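Local coordinates for protein glutathione S-transferase 1 (Ascaris suum, PDB 4Q5F) that conjugates reduced glutathione to a wide range of hydrophobic electrophiles and can also act as a glutathione peroxidase, at residues F104-D109 against P146-F151; R115-V120 against E130-E135; R119-F124 against S181-F186. All coordinates share one frame; numbering follows the deposited sequence.

All three contacts lie in the helical C-terminal domain. Along the chain, helix 94-114 comes first, then the short helix 118-122, the long helix 129-155 and helix 167-182. Contact 1 pairs the first with the third, and contact 2 joins helix 118-122 to the beginning of that same long helix. Contact 3 sets the same short helix against segment 181-186. The centres of contacts 2 and 3 are only 7 Å apart, and Leu121 packs on Val132 and Leu133, making one continuous apolar cluster. Contact 1 lies 20 Å from each, though Phe107 packs on Arg115 of contact 2; it borders the dimer interface and contributes to the glutathione site of the second subunit.

Contact 1 (F104-D109 against P146-F151); sequences FDQFKD and PLLEKF. With GSH (glutathione), chain C.
Gln106 meets Leu147 and Leu148 where two antiparallel helices of the GST C-terminal domain, 94-114 and 129-155, pass each other; the segment axes make 167° and come no closer than 10.6 Å. That spacing leaves 155 Å² buried and no hydrogen bond across, so the gap is bridged by side chains, apart from one approach to a backbone nitrogen. Gln106 can be followed outward. Its CB points at the facing helix and lies 4.6 Å from Leu148 CD2. CG stands anti to the backbone N (chi1 -177°) and is slightly nearer the same methyl, at 4.3 Å. A bend at chi2 (60°) then swings the amide along toward Leu147, whose CD1 comes within 3.7 Å of NE2, a polar-apolar contact. Leu148 CD2 also approaches the backbone N of Phe107 at 4.4 Å, while the Phe107 ring turns off to pack on Ile172 and Ser175 of helix 167-182. Beyond this packing, the helix reaches the dimer partner's active site. Glutathione there is gripped by Trp51, Lys55, Gln75 and Ser76 of the second subunit, and Asp109 adds a carboxylate from this chain: its OD2 accepts a short 2.5 Å hydrogen bond from the ligand amino nitrogen N1.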
loop_
_atom_site.group_PDB
_atom_site.type_symbol
_atom_site.label_atom_id
_atom_site.label_comp_id
_atom_site.label_asym_id
_atom_site.label_seq_id
_atom_site.Cartn_x
_atom_site.Cartn_y
_atom_site.Cartn_z
ATOM N N PHE B 104 7.725 4.308 0.725
ATOM C CA PHE B 104 6.480 4.802 0.151
ATOM C C PHE B 104 5.273 4.315 0.948
ATOM O O PHE B 104 4.282 5.033 1.074
ATOM C CB PHE B 104 6.332 4.402 -1.318
ATOM C CG PHE B 104 5.123 5.003 -1.976
ATOM C CD1 PHE B 104 5.114 6.339 -2.338
ATOM C CD2 PHE B 104 3.992 4.241 -2.216
ATOM C CE1 PHE B 104 4.002 6.903 -2.935
ATOM C CE2 PHE B 104 2.877 4.800 -2.815
ATOM C CZ PHE B 104 2.882 6.132 -3.175
ATOM N N ASP B 105 5.358 3.100 1.482
ATOM C CA ASP B 105 4.299 2.571 2.334
ATOM C C ASP B 105 4.172 3.398 3.612
ATOM O O ASP B 105 3.072 3.593 4.129
ATOM C CB ASP B 105 4.562 1.107 2.694
ATOM C CG ASP B 105 4.111 0.140 1.611
ATOM O OD1 ASP B 105 3.506 0.584 0.611
ATOM O OD2 ASP B 105 4.355 -1.074 1.768
ATOM N N GLN B 106 5.299 3.876 4.127
ATOM C CA GLN B 106 5.279 4.722 5.315
ATOM C C GLN B 106 4.667 6.072 4.963
ATOM O O GLN B 106 3.907 6.647 5.745
ATOM C CB GLN B 106 6.686 4.914 5.884
ATOM C CG GLN B 106 6.722 5.722 7.177
ATOM C CD GLN B 106 5.927 5.073 8.295
ATOM O OE1 GLN B 106 5.777 3.853 8.338
ATOM N NE2 GLN B 106 5.408 5.889 9.207
ATOM N N PHE B 107 5.009 6.576 3.783
ATOM C CA PHE B 107 4.399 7.795 3.269
ATOM C C PHE B 107 2.896 7.591 3.104
ATOM O O PHE B 107 2.104 8.498 3.357
ATOM C CB PHE B 107 5.031 8.186 1.934
ATOM C CG PHE B 107 4.179 9.106 1.109
ATOM C CD1 PHE B 107 4.117 10.460 1.395
ATOM C CD2 PHE B 107 3.441 8.618 0.043
ATOM C CE1 PHE B 107 3.332 11.307 0.636
ATOM C CE2 PHE B 107 2.655 9.460 -0.720
ATOM C CZ PHE B 107 2.601 10.807 -0.423
ATOM N N LYS B 108 2.513 6.390 2.681
ATOM C CA LYS B 108 1.105 6.043 2.536
ATOM C C LYS B 108 0.381 6.062 3.883
ATOM O O LYS B 108 -0.755 6.526 3.969
ATOM C CB LYS B 108 0.956 4.671 1.873
ATOM C CG LYS B 108 0.748 4.726 0.362
ATOM C CD LYS B 108 0.853 3.340 -0.266
ATOM C CE LYS B 108 -0.468 2.883 -0.867
ATOM N NZ LYS B 108 -0.389 1.470 -1.340
ATOM N N ASP B 109 1.037 5.560 4.929
ATOM C CA ASP B 109 0.465 5.593 6.274
ATOM C C ASP B 109 0.235 7.035 6.710
ATOM O O ASP B 109 -0.802 7.366 7.282
ATOM C CB ASP B 109 1.387 4.905 7.285
ATOM C CG ASP B 109 1.361 3.391 7.175
ATOM O OD1 ASP B 109 0.448 2.849 6.517
ATOM O OD2 ASP B 109 2.252 2.744 7.763
ATOM N N PRO B 146 9.521 13.282 10.904
ATOM C CA PRO B 146 10.813 12.821 11.428
ATOM C C PRO B 146 11.198 11.424 10.934
ATOM O O PRO B 146 12.382 11.146 10.747
ATOM C CB PRO B 146 10.608 12.806 12.951
ATOM C CG PRO B 146 9.210 13.263 13.201
ATOM C CD PRO B 146 8.678 13.872 11.956
ATOM N N LEU B 147 10.210 10.561 10.721
ATOM C CA LEU B 147 10.474 9.205 10.248
ATOM C C LEU B 147 10.925 9.201 8.787
ATOM O O LEU B 147 11.801 8.426 8.405
ATOM C CB LEU B 147 9.238 8.319 10.430
ATOM C CG LEU B 147 8.755 8.172 11.876
ATOM C CD1 LEU B 147 7.413 7.460 11.935
ATOM C CD2 LEU B 147 9.785 7.435 12.722
ATOM N N LEU B 148 10.327 10.065 7.972
ATOM C CA LEU B 148 10.742 10.197 6.578
ATOM C C LEU B 148 12.130 10.821 6.496
ATOM O O LEU B 148 12.951 10.439 5.659
ATOM C CB LEU B 148 9.746 11.055 5.792
ATOM C CG LEU B 148 8.320 10.528 5.598
ATOM C CD1 LEU B 148 7.543 11.467 4.685
ATOM C CD2 LEU B 148 8.312 9.115 5.036
ATOM N N GLU B 149 12.385 11.786 7.376
ATOM C CA GLU B 149 13.652 12.503 7.392
ATOM C C GLU B 149 14.767 11.604 7.916
ATOM O O GLU B 149 15.900 11.665 7.438
ATOM C CB GLU B 149 13.531 13.755 8.261
ATOM C CG GLU B 149 14.371 14.931 7.798
ATOM C CD GLU B 149 14.003 16.215 8.519
ATOM O OE1 GLU B 149 13.461 16.129 9.641
ATOM O OE2 GLU B 149 14.243 17.308 7.963
ATOM N N LYS B 150 14.435 10.772 8.899
ATOM C CA LYS B 150 15.374 9.793 9.438
ATOM C C LYS B 150 15.833 8.848 8.337
ATOM O O LYS B 150 17.028 8.615 8.154
ATOM C CB LYS B 150 14.710 8.992 10.562
ATOM C CG LYS B 150 15.416 7.684 10.913
ATOM C CD LYS B 150 14.776 7.005 12.114
ATOM C CE LYS B 150 15.365 5.622 12.345
ATOM N NZ LYS B 150 14.967 5.054 13.663
ATOM N N PHE B 151 14.862 8.303 7.613
ATOM C CA PHE B 151 15.120 7.373 6.523
ATOM C C PHE B 151 15.982 8.032 5.454
ATOM O O PHE B 151 16.904 7.420 4.914
ATOM C CB PHE B 151 13.792 6.933 5.909
ATOM C CG PHE B 151 13.895 5.714 5.038
ATOM C CD1 PHE B 151 14.230 5.826 3.700
ATOM C CD2 PHE B 151 13.641 4.458 5.557
ATOM C CE1 PHE B 151 14.317 4.703 2.899
ATOM C CE2 PHE B 151 13.724 3.333 4.760
ATOM C CZ PHE B 151 14.062 3.456 3.431
HETATM N N1 GSH C . 2.120 0.201 7.817
HETATM C CA1 GSH C . 2.752 -0.694 8.718
HETATM C C1 GSH C . 2.932 -2.035 8.045
HETATM O O11 GSH C . 3.898 -2.775 8.361
HETATM O O12 GSH C . 2.116 -2.414 7.169
HETATM C CB1 GSH C . 1.887 -0.838 9.959
HETATM C CG1 GSH C . 2.664 -1.590 11.047
HETATM C CD1 GSH C . 1.927 -1.502 12.391
HETATM O OE1 GSH C . 0.925 -0.828 12.491
HETATM N N2 GSH C . 2.444 -2.224 13.525
HETATM C CA2 GSH C . 1.809 -2.171 14.805
HETATM C C2 GSH C . 2.861 -1.777 15.830
HETATM O O2 GSH C . 4.045 -1.884 15.545
HETATM C CB2 GSH C . 1.246 -3.518 15.169
HETATM S SG2 GSH C . 0.117 -4.060 13.923
HETATM N N3 GSH C . 2.473 -1.287 17.135
HETATM C CA3 GSH C . 3.481 -0.913 18.094
HETATM C C3 GSH C . 3.903 0.541 17.868
HETATM O O31 GSH C . 3.588 1.134 16.803
HETATM O O32 GSH C . 4.567 1.142 18.749
#

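Contact 2 (R115-V120 against E130-E135); sequences RPCFRV and EKVLKE. With GSH (glutathione), chain F.
Cys117 packs its CB against Val132 at the N-cap of helix 118-122, in the C-terminal helical domain, where a 3-10 turn (115-117) leads into that short helix and faces the beginning of helix 129-155. The tight part is small. Cys117 CB lies 3.7 Å from Val132 CG1, and the CA atoms of these two residues are the nearest pair between the segments. Val132 sends CG1 anti to its own backbone N (chi1 164°), aiming that methyl at the cysteine, while CG2 goes to Val120. Both methyls are therefore used, and Val132 gives up more surface than either partner. Leu121, next along the short helix, also packs on Val132 and extends the apolar patch.

The looser part begins at Val120, whose CG1 is 4.2 Å from Val132 CG2, a looser methyl-methyl contact. No hydrogen bond crosses the interface, and only 115 Å² is buried in all. Pro116 on one segment, and Lys131 and Glu135 on the other, are exposed; the side chains of Glu130 and Lys134 are modelled no further than CB, consistent with mobile side chains. Cys117 carries a glutathione in mixed disulfide, away from the active-site glutathione. Of this tripeptide only two atoms are modelled, which suggests that the remainder is disordered. Cys117 SG is 4.1 Å from Val132 CG1, and its bond to the glutathione SG2 measures 2.0 Å.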
loop_
_atom_site.group_PDB
_atom_site.type_symbol
_atom_site.label_atom_id
_atom_site.label_comp_id
_atom_site.label_asym_id
_atom_site.label_seq_id
_atom_site.Cartn_x
_atom_site.Cartn_y
_atom_site.Cartn_z
ATOM N N ARG B 115 -5.441 12.673 4.370
ATOM C CA ARG B 115 -6.388 12.732 3.256
ATOM C C ARG B 115 -7.868 12.749 3.660
ATOM O O ARG B 115 -8.653 13.486 3.069
ATOM C CB ARG B 115 -6.107 11.601 2.257
ATOM C CG ARG B 115 -4.964 11.928 1.299
ATOM C CD ARG B 115 -4.455 10.715 0.531
ATOM N NE ARG B 115 -3.177 11.006 -0.117
ATOM C CZ ARG B 115 -2.428 10.109 -0.752
ATOM N NH1 ARG B 115 -2.817 8.844 -0.835
ATOM N NH2 ARG B 115 -1.280 10.481 -1.306
ATOM N N PRO B 116 -8.254 11.949 4.668
ATOM C CA PRO B 116 -9.657 11.970 5.110
ATOM C C PRO B 116 -10.122 13.335 5.624
ATOM O O PRO B 116 -11.327 13.559 5.744
ATOM C CB PRO B 116 -9.677 10.949 6.252
ATOM C CG PRO B 116 -8.537 10.045 5.981
ATOM C CD PRO B 116 -7.480 10.897 5.348
ATOM N N CYS B 117 -9.174 14.221 5.923
ATOM C CA CYS B 117 -9.475 15.564 6.416
ATOM C C CYS B 117 -9.148 16.631 5.379
ATOM O O CYS B 117 -9.152 17.824 5.683
ATOM C CB CYS B 117 -8.669 15.859 7.677
ATOM S SG CYS B 117 -8.954 14.729 9.054
ATOM N N PHE B 118 -8.859 16.200 4.159
ATOM C CA PHE B 118 -8.422 17.109 3.106
ATOM C C PHE B 118 -9.474 18.158 2.754
ATOM O O PHE B 118 -9.163 19.341 2.608
ATOM C CB PHE B 118 -8.064 16.323 1.845
ATOM C CG PHE B 118 -8.072 17.156 0.600
ATOM C CD1 PHE B 118 -7.019 18.006 0.314
ATOM C CD2 PHE B 118 -9.141 17.101 -0.279
ATOM C CE1 PHE B 118 -7.029 18.780 -0.828
ATOM C CE2 PHE B 118 -9.155 17.874 -1.418
ATOM C CZ PHE B 118 -8.098 18.713 -1.692
ATOM N N ARG B 119 -10.719 17.717 2.610
ATOM C CA ARG B 119 -11.777 18.583 2.103
ATOM C C ARG B 119 -12.199 19.651 3.107
ATOM O O ARG B 119 -12.498 20.782 2.725
ATOM C CB ARG B 119 -12.981 17.747 1.668
ATOM C CG ARG B 119 -12.722 16.938 0.409
ATOM C CD ARG B 119 -13.834 15.946 0.124
ATOM N NE ARG B 119 -15.138 16.593 0.000
ATOM C CZ ARG B 119 -15.514 17.329 -1.041
ATOM N NH1 ARG B 119 -14.682 17.533 -2.053
ATOM N NH2 ARG B 119 -16.724 17.873 -1.065
ATOM N N VAL B 120 -12.227 19.295 4.387
ATOM C CA VAL B 120 -12.491 20.276 5.433
ATOM C C VAL B 120 -11.373 21.314 5.423
ATOM O O VAL B 120 -11.613 22.503 5.630
ATOM C CB VAL B 120 -12.596 19.607 6.826
ATOM C CG1 VAL B 120 -12.719 20.646 7.940
ATOM C CG2 VAL B 120 -13.780 18.653 6.867
ATOM N N GLU B 130 -9.355 24.887 12.193
ATOM C CA GLU B 130 -8.429 25.072 13.307
ATOM C C GLU B 130 -8.350 23.827 14.186
ATOM O O GLU B 130 -7.267 23.437 14.623
ATOM C CB GLU B 130 -8.848 26.276 14.152
ATOM N N LYS B 131 -9.498 23.208 14.441
ATOM C CA LYS B 131 -9.547 21.981 15.228
ATOM C C LYS B 131 -8.763 20.871 14.535
ATOM O O LYS B 131 -7.864 20.271 15.126
ATOM C CB LYS B 131 -10.997 21.532 15.428
ATOM C CG LYS B 131 -11.152 20.214 16.185
ATOM C CD LYS B 131 -12.539 19.617 16.002
ATOM C CE LYS B 131 -12.544 18.121 16.296
ATOM N NZ LYS B 131 -11.705 17.351 15.330
ATOM N N VAL B 132 -9.124 20.602 13.283
ATOM C CA VAL B 132 -8.507 19.535 12.498
ATOM C C VAL B 132 -6.985 19.676 12.465
ATOM O O VAL B 132 -6.266 18.685 12.592
ATOM C CB VAL B 132 -9.107 19.502 11.058
ATOM C CG1 VAL B 132 -8.243 18.680 10.068
ATOM C CG2 VAL B 132 -10.547 18.983 11.109
ATOM N N LEU B 133 -6.494 20.901 12.309
ATOM C CA LEU B 133 -5.054 21.126 12.275
ATOM C C LEU B 133 -4.391 20.655 13.568
ATOM O O LEU B 133 -3.393 19.937 13.537
ATOM C CB LEU B 133 -4.732 22.603 12.035
ATOM C CG LEU B 133 -5.028 23.170 10.643
ATOM C CD1 LEU B 133 -4.619 24.633 10.585
ATOM C CD2 LEU B 133 -4.327 22.378 9.545
ATOM N N LYS B 134 -4.963 21.049 14.701
ATOM C CA LYS B 134 -4.370 20.752 15.999
ATOM C C LYS B 134 -4.599 19.303 16.429
ATOM O O LYS B 134 -3.750 18.712 17.097
ATOM C CB LYS B 134 -4.927 21.701 17.064
ATOM N N GLU B 135 -5.736 18.735 16.036
ATOM C CA GLU B 135 -6.140 17.411 16.510
ATOM C C GLU B 135 -5.849 16.266 15.535
ATOM O O GLU B 135 -5.927 15.098 15.922
ATOM C CB GLU B 135 -7.632 17.416 16.865
ATOM C CG GLU B 135 -7.959 18.129 18.174
ATOM C CD GLU B 135 -7.424 17.397 19.394
ATOM O OE1 GLU B 135 -7.375 16.149 19.372
ATOM O OE2 GLU B 135 -7.048 18.071 20.377
HETATM C CB2 GSH F . -11.698 13.570 8.727
HETATM S SG2 GSH F . -10.924 14.965 9.490
#

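Contact 3 (R119-F124 against S181-F186)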
loop_
_atom_site.group_PDB
_atom_site.type_symbol
_atom_site.label_atom_id
_atom_site.label_comp_id
_atom_site.label_asym_id
_atom_site.label_seq_id
_atom_site.Cartn_x
_atom_site.Cartn_y
_atom_site.Cartn_z
ATOM N N ARG B 119 -10.719 17.717 2.610
ATOM C CA ARG B 119 -11.777 18.583 2.103
ATOM C C ARG B 119 -12.199 19.651 3.107
ATOM O O ARG B 119 -12.498 20.782 2.725
ATOM C CB ARG B 119 -12.981 17.747 1.668
ATOM C CG ARG B 119 -12.722 16.938 0.409
ATOM C CD ARG B 119 -13.834 15.946 0.124
ATOM N NE ARG B 119 -15.138 16.593 0.000
ATOM C CZ ARG B 119 -15.514 17.329 -1.041
ATOM N NH1 ARG B 119 -14.682 17.533 -2.053
ATOM N NH2 ARG B 119 -16.724 17.873 -1.065
ATOM N N VAL B 120 -12.227 19.295 4.387
ATOM C CA VAL B 120 -12.491 20.276 5.433
ATOM C C VAL B 120 -11.373 21.314 5.423
ATOM O O VAL B 120 -11.613 22.503 5.630
ATOM C CB VAL B 120 -12.596 19.607 6.826
ATOM C CG1 VAL B 120 -12.719 20.646 7.940
ATOM C CG2 VAL B 120 -13.780 18.653 6.867
ATOM N N LEU B 121 -10.153 20.860 5.160
ATOM C CA LEU B 121 -8.998 21.750 5.134
ATOM C C LEU B 121 -8.955 22.582 3.859
ATOM O O LEU B 121 -8.505 23.727 3.879
ATOM C CB LEU B 121 -7.704 20.947 5.288
ATOM C CG LEU B 121 -7.431 20.401 6.691
ATOM C CD1 LEU B 121 -6.211 19.494 6.676
ATOM C CD2 LEU B 121 -7.238 21.533 7.695
ATOM N N ALA B 122 -9.422 22.011 2.753
ATOM C CA ALA B 122 -9.495 22.746 1.496
ATOM C C ALA B 122 -10.694 23.694 1.503
ATOM O O ALA B 122 -10.773 24.613 0.687
ATOM C CB ALA B 122 -9.587 21.787 0.326
ATOM N N GLY B 123 -11.621 23.462 2.428
ATOM C CA GLY B 123 -12.792 24.307 2.576
ATOM C C GLY B 123 -14.006 23.789 1.827
ATOM O O GLY B 123 -15.068 24.410 1.853
ATOM N N PHE B 124 -13.854 22.648 1.162
ATOM C CA PHE B 124 -14.934 22.074 0.366
ATOM C C PHE B 124 -16.010 21.438 1.241
ATOM O O PHE B 124 -17.143 21.243 0.799
ATOM C CB PHE B 124 -14.373 21.031 -0.604
ATOM C CG PHE B 124 -13.365 21.583 -1.572
ATOM C CD1 PHE B 124 -13.605 22.772 -2.242
ATOM C CD2 PHE B 124 -12.175 20.917 -1.808
ATOM C CE1 PHE B 124 -12.678 23.284 -3.130
ATOM C CE2 PHE B 124 -11.245 21.425 -2.694
ATOM C CZ PHE B 124 -11.497 22.610 -3.356
ATOM N N SER B 181 0.736 23.548 0.731
ATOM C CA SER B 181 -0.167 24.626 0.342
ATOM C C SER B 181 -1.448 24.630 1.175
ATOM O O SER B 181 -2.103 25.663 1.311
ATOM C CB SER B 181 -0.518 24.500 -1.142
ATOM O OG SER B 181 0.649 24.320 -1.927
ATOM N N LEU B 182 -1.801 23.474 1.730
ATOM C CA LEU B 182 -3.008 23.339 2.545
ATOM C C LEU B 182 -2.726 23.625 4.014
ATOM O O LEU B 182 -3.626 23.986 4.772
ATOM C CB LEU B 182 -3.568 21.922 2.428
ATOM C CG LEU B 182 -4.349 21.573 1.164
ATOM C CD1 LEU B 182 -4.158 20.105 0.836
ATOM C CD2 LEU B 182 -5.825 21.894 1.349
ATOM N N ILE B 183 -1.468 23.451 4.404
ATOM C CA ILE B 183 -1.066 23.507 5.802
ATOM C C ILE B 183 0.142 24.428 5.940
ATOM O O ILE B 183 1.230 24.093 5.477
ATOM C CB ILE B 183 -0.722 22.093 6.313
ATOM C CG1 ILE B 183 -1.993 21.242 6.373
ATOM C CG2 ILE B 183 -0.074 22.142 7.693
ATOM C CD1 ILE B 183 -1.742 19.753 6.384
ATOM N N PRO B 184 -0.043 25.604 6.562
ATOM C CA PRO B 184 1.110 26.501 6.694
ATOM C C PRO B 184 2.170 25.927 7.626
ATOM O O PRO B 184 1.833 25.360 8.666
ATOM C CB PRO B 184 0.505 27.777 7.294
ATOM C CG PRO B 184 -0.966 27.670 7.063
ATOM C CD PRO B 184 -1.272 26.211 7.103
ATOM N N ASP B 185 3.435 26.066 7.240
ATOM C CA ASP B 185 4.555 25.596 8.049
ATOM C C ASP B 185 4.523 24.075 8.212
ATOM O O ASP B 185 5.020 23.530 9.198
ATOM C CB ASP B 185 4.559 26.297 9.413
ATOM C CG ASP B 185 4.495 27.808 9.289
ATOM O OD1 ASP B 185 5.536 28.427 8.977
ATOM O OD2 ASP B 185 3.405 28.376 9.508
ATOM N N PHE B 186 3.930 23.408 7.226
ATOM C CA PHE B 186 3.864 21.952 7.160
ATOM C C PHE B 186 5.249 21.309 7.212
ATOM O O PHE B 186 5.428 20.248 7.806
ATOM C CB PHE B 186 3.153 21.558 5.863
ATOM C CG PHE B 186 3.072 20.080 5.624
ATOM C CD1 PHE B 186 2.214 19.289 6.369
ATOM C CD2 PHE B 186 3.831 19.485 4.629
ATOM C CE1 PHE B 186 2.129 17.930 6.140
ATOM C CE2 PHE B 186 3.749 18.126 4.393
ATOM C CZ PHE B 186 2.897 17.347 5.149
#
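Leu182, in the weakly bonded last part of helix 167-182, lays one methyl against Ala122 in the last turn of helix 118-122, joining these two helices of the GST C-terminal domain. Apolar packing accounts for every contact across the interface, and 156 Å² is buried. Leu182 CG lies anti to the carbonyl carbon (chi1 -78°) and carries CD2 toward Ala122. That methyl sits over Ala122, 3.8 Å from its CA and 3.9 Å from its CB, so it rests on backbone as much as on side chain. The same carbon lies 4.1 Å from the carbonyl carbon of Leu121. A second, looser touch is methyl to methyl: Leu121 CD1 and Ile183 CD1 are 4.5 Å apart. Leu133 of helix 129-155 packs on both of these residues.

Backbone bonding shapes each segment without crossing between them. Gly123, with phi 95°, ends helix 118-122 in a Schellman motif, since Phe124 N reaches Arg119 O and Gly123 N reaches Val120 O, though both bonds are weak. On the facing segment, a type II turn from Ile183 to Phe186 leads the chain away from its helix, closed by Phe186 N to Ile183 O.

Charge and polar groups stay at the outer margin. Arg119 forms a salt bridge with Glu125, and Phe124 CB lies 3.6 Å above the plane of the Arg119 guanidinium, offset toward its rim.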